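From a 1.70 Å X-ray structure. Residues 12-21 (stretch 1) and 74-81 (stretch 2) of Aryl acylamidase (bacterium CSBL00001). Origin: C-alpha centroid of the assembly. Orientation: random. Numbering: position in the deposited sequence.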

# COMPACT_ATOMS: atom_id res chain seq x y z
N SER A 12 -8.00 -17.53 2.53
CA SER A 12 -8.13 -16.42 1.58
C SER A 12 -9.48 -15.72 1.71
O SER A 12 -10.42 -16.24 2.31
CB SER A 12 -7.94 -16.90 0.14
OG SER A 12 -9.04 -17.67 -0.28
N ALA A 13 -9.58 -14.51 1.16
CA ALA A 13 -10.89 -13.85 1.12
C ALA A 13 -11.87 -14.68 0.30
O ALA A 13 -13.04 -14.79 0.67
CB ALA A 13 -10.76 -12.42 0.51
N ALA A 14 -11.40 -15.26 -0.82
CA ALA A 14 -12.28 -16.10 -1.62
C ALA A 14 -12.78 -17.27 -0.77
O ALA A 14 -13.96 -17.62 -0.82
CB ALA A 14 -11.53 -16.63 -2.86
N GLU A 15 -11.91 -17.86 0.02
CA GLU A 15 -12.33 -19.00 0.86
C GLU A 15 -13.32 -18.57 1.93
O GLU A 15 -14.31 -19.24 2.15
CB GLU A 15 -11.12 -19.66 1.51
CG GLU A 15 -10.32 -20.47 0.48
CD GLU A 15 -9.02 -21.02 1.02
OE1 GLU A 15 -8.34 -20.33 1.82
OE2 GLU A 15 -8.63 -22.15 0.60
N ILE A 16 -13.04 -17.46 2.62
CA ILE A 16 -13.98 -16.98 3.64
C ILE A 16 -15.34 -16.64 3.06
O ILE A 16 -16.39 -16.95 3.65
CB ILE A 16 -13.40 -15.77 4.38
CG1 ILE A 16 -12.24 -16.28 5.26
CG2 ILE A 16 -14.48 -15.15 5.29
CD1 ILE A 16 -11.36 -15.20 5.75
N VAL A 17 -15.36 -15.95 1.93
CA VAL A 17 -16.63 -15.62 1.30
C VAL A 17 -17.46 -16.90 1.12
O VAL A 17 -18.66 -16.94 1.39
CB VAL A 17 -16.42 -14.96 -0.07
CG1 VAL A 17 -17.70 -14.99 -0.91
CG2 VAL A 17 -15.94 -13.51 0.11
N GLU A 18 -16.81 -17.95 0.64
CA GLU A 18 -17.55 -19.20 0.38
C GLU A 18 -17.98 -19.88 1.69
O GLU A 18 -19.10 -20.43 1.77
CB GLU A 18 -16.68 -20.12 -0.49
CG GLU A 18 -17.23 -21.54 -0.65
CD GLU A 18 -18.54 -21.61 -1.39
OE1 GLU A 18 -18.90 -20.64 -2.11
OE2 GLU A 18 -19.22 -22.65 -1.26
N LEU A 19 -17.10 -19.88 2.69
CA LEU A 19 -17.41 -20.47 4.00
C LEU A 19 -18.62 -19.77 4.61
O LEU A 19 -19.50 -20.41 5.18
CB LEU A 19 -16.25 -20.27 4.97
CG LEU A 19 -15.28 -21.41 5.34
CD1 LEU A 19 -15.48 -22.74 4.59
CD2 LEU A 19 -13.84 -20.95 5.37
N VAL A 20 -18.68 -18.46 4.46
CA VAL A 20 -19.78 -17.71 5.07
C VAL A 20 -21.07 -17.86 4.23
O VAL A 20 -22.15 -18.12 4.79
CB VAL A 20 -19.36 -16.22 5.26
CG1 VAL A 20 -20.58 -15.35 5.61
CG2 VAL A 20 -18.27 -16.11 6.36
N LYS A 21 -20.96 -17.80 2.91
CA LYS A 21 -22.12 -17.89 2.04
C LYS A 21 -22.78 -19.26 2.17
O LYS A 21 -24.02 -19.37 2.15
CB LYS A 21 -21.74 -17.67 0.58
CG LYS A 21 -22.89 -17.90 -0.38
CD LYS A 21 -22.43 -18.19 -1.78
CE LYS A 21 -23.43 -19.16 -2.46
NZ LYS A 21 -23.63 -20.49 -1.71
N GLY A 74 -23.39 -8.81 0.58
CA GLY A 74 -22.43 -8.27 -0.36
C GLY A 74 -21.41 -9.27 -0.87
O GLY A 74 -21.32 -10.43 -0.43
N MSE A 75 -20.60 -8.82 -1.82
CA MSE A 75 -19.72 -9.76 -2.51
C MSE A 75 -18.50 -10.18 -1.67
O MSE A 75 -17.78 -11.12 -2.02
CB MSE A 75 -19.30 -9.18 -3.87
CG MSE A 75 -18.17 -8.22 -3.86
SE MSE A 75 -17.90 -7.58 -5.76
CE MSE A 75 -19.58 -6.50 -5.66
N LEU A 76 -18.24 -9.46 -0.58
CA LEU A 76 -17.17 -9.84 0.35
C LEU A 76 -17.77 -10.20 1.71
O LEU A 76 -17.15 -10.04 2.75
CB LEU A 76 -16.15 -8.70 0.52
CG LEU A 76 -15.30 -8.46 -0.73
CD1 LEU A 76 -14.36 -7.26 -0.45
CD2 LEU A 76 -14.48 -9.67 -1.05
N ALA A 77 -18.99 -10.70 1.71
CA ALA A 77 -19.67 -10.94 2.98
C ALA A 77 -18.86 -11.80 3.95
O ALA A 77 -18.52 -12.97 3.67
CB ALA A 77 -21.08 -11.57 2.74
N GLY A 78 -18.55 -11.22 5.10
CA GLY A 78 -17.86 -11.92 6.16
C GLY A 78 -16.34 -11.83 6.13
O GLY A 78 -15.68 -12.31 7.03
N VAL A 79 -15.77 -11.23 5.09
CA VAL A 79 -14.31 -11.16 5.01
C VAL A 79 -13.82 -10.14 6.02
O VAL A 79 -14.21 -8.98 5.94
CB VAL A 79 -13.88 -10.72 3.60
CG1 VAL A 79 -12.34 -10.46 3.55
CG2 VAL A 79 -14.28 -11.78 2.60
N PRO A 80 -12.93 -10.53 6.95
CA PRO A 80 -12.45 -9.56 7.94
C PRO A 80 -11.31 -8.72 7.40
O PRO A 80 -10.47 -9.24 6.68
CB PRO A 80 -11.94 -10.45 9.07
CG PRO A 80 -11.44 -11.71 8.37
CD PRO A 80 -12.39 -11.88 7.17
N THR A 81 -11.26 -7.44 7.76
CA THR A 81 -10.17 -6.61 7.26
C THR A 81 -9.96 -5.45 8.22
O THR A 81 -10.73 -5.28 9.18
CB THR A 81 -10.48 -6.11 5.81
OG1 THR A 81 -9.29 -5.50 5.27
CG2 THR A 81 -11.61 -5.05 5.81
O HOH W 1 -20.06 -14.65 1.90

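No direct hydrogen bond joins these two stretches; the one polar link between them is a water. The water oxygen lies 2.7 Å from Val-17 O and 2.9 Å from Ala-77 O, donating to both and tying together two carbonyl groups that, both being acceptors, could not bond to each other. The rest of the contact illustrates a general principle, the packing of a helix against an irregular segment: here the helix keeps its own backbone bonds, the segment has two turn bonds, and apolar side chains take part in nearly all the contacts between them.

The helix, residues 13-21, begins with a cap. Glu-15 N donates to Ser-12 OG at 2.9 Å, and Ser-12 N returns a bond to Glu-15 OE1, also at 2.9 Å, so each residue's backbone NH bonds to the other's side chain at the start of the helix. The partner segment folds through two overlapping turns, type I from Gly-74 to Ala-77 and type II from Leu-76 to Val-79, the latter closed by Val-79 N donating to Leu-76 O at 3.0 Å.

The helical spacing brings Ala-13, Ile-16, Val-17 and Val-20 to the contact. Val-79 meets three of them: its CG2 lies 3.5 Å from Val-17 CG2 and 4.3 Å from Ile-16 CG2, and its CG1 is 3.9 Å from Ala-13 CB, with CG2 also close, 3.8 Å from Ala-13 O. Val-17 CG2 also reaches Leu-76 CD2 at 4.3 Å, and Ile-16 CD1 rests 3.8 Å from Pro-80 CD, hydrocarbon against hydrocarbon.

At Gly-78 the backbone faces the helix with no room for a side chain. A beta carbon there would point toward the helix and sit 2.7 Å from Val-20 CG2, a clash; its backbone angles (phi 91°, psi -5°) would also jam that carbon against the preceding carbonyl oxygen. Glycine thus serves turn and packing together. Nearby, Ile-16 CG2 lies 3.5 Å from Gly-78 O.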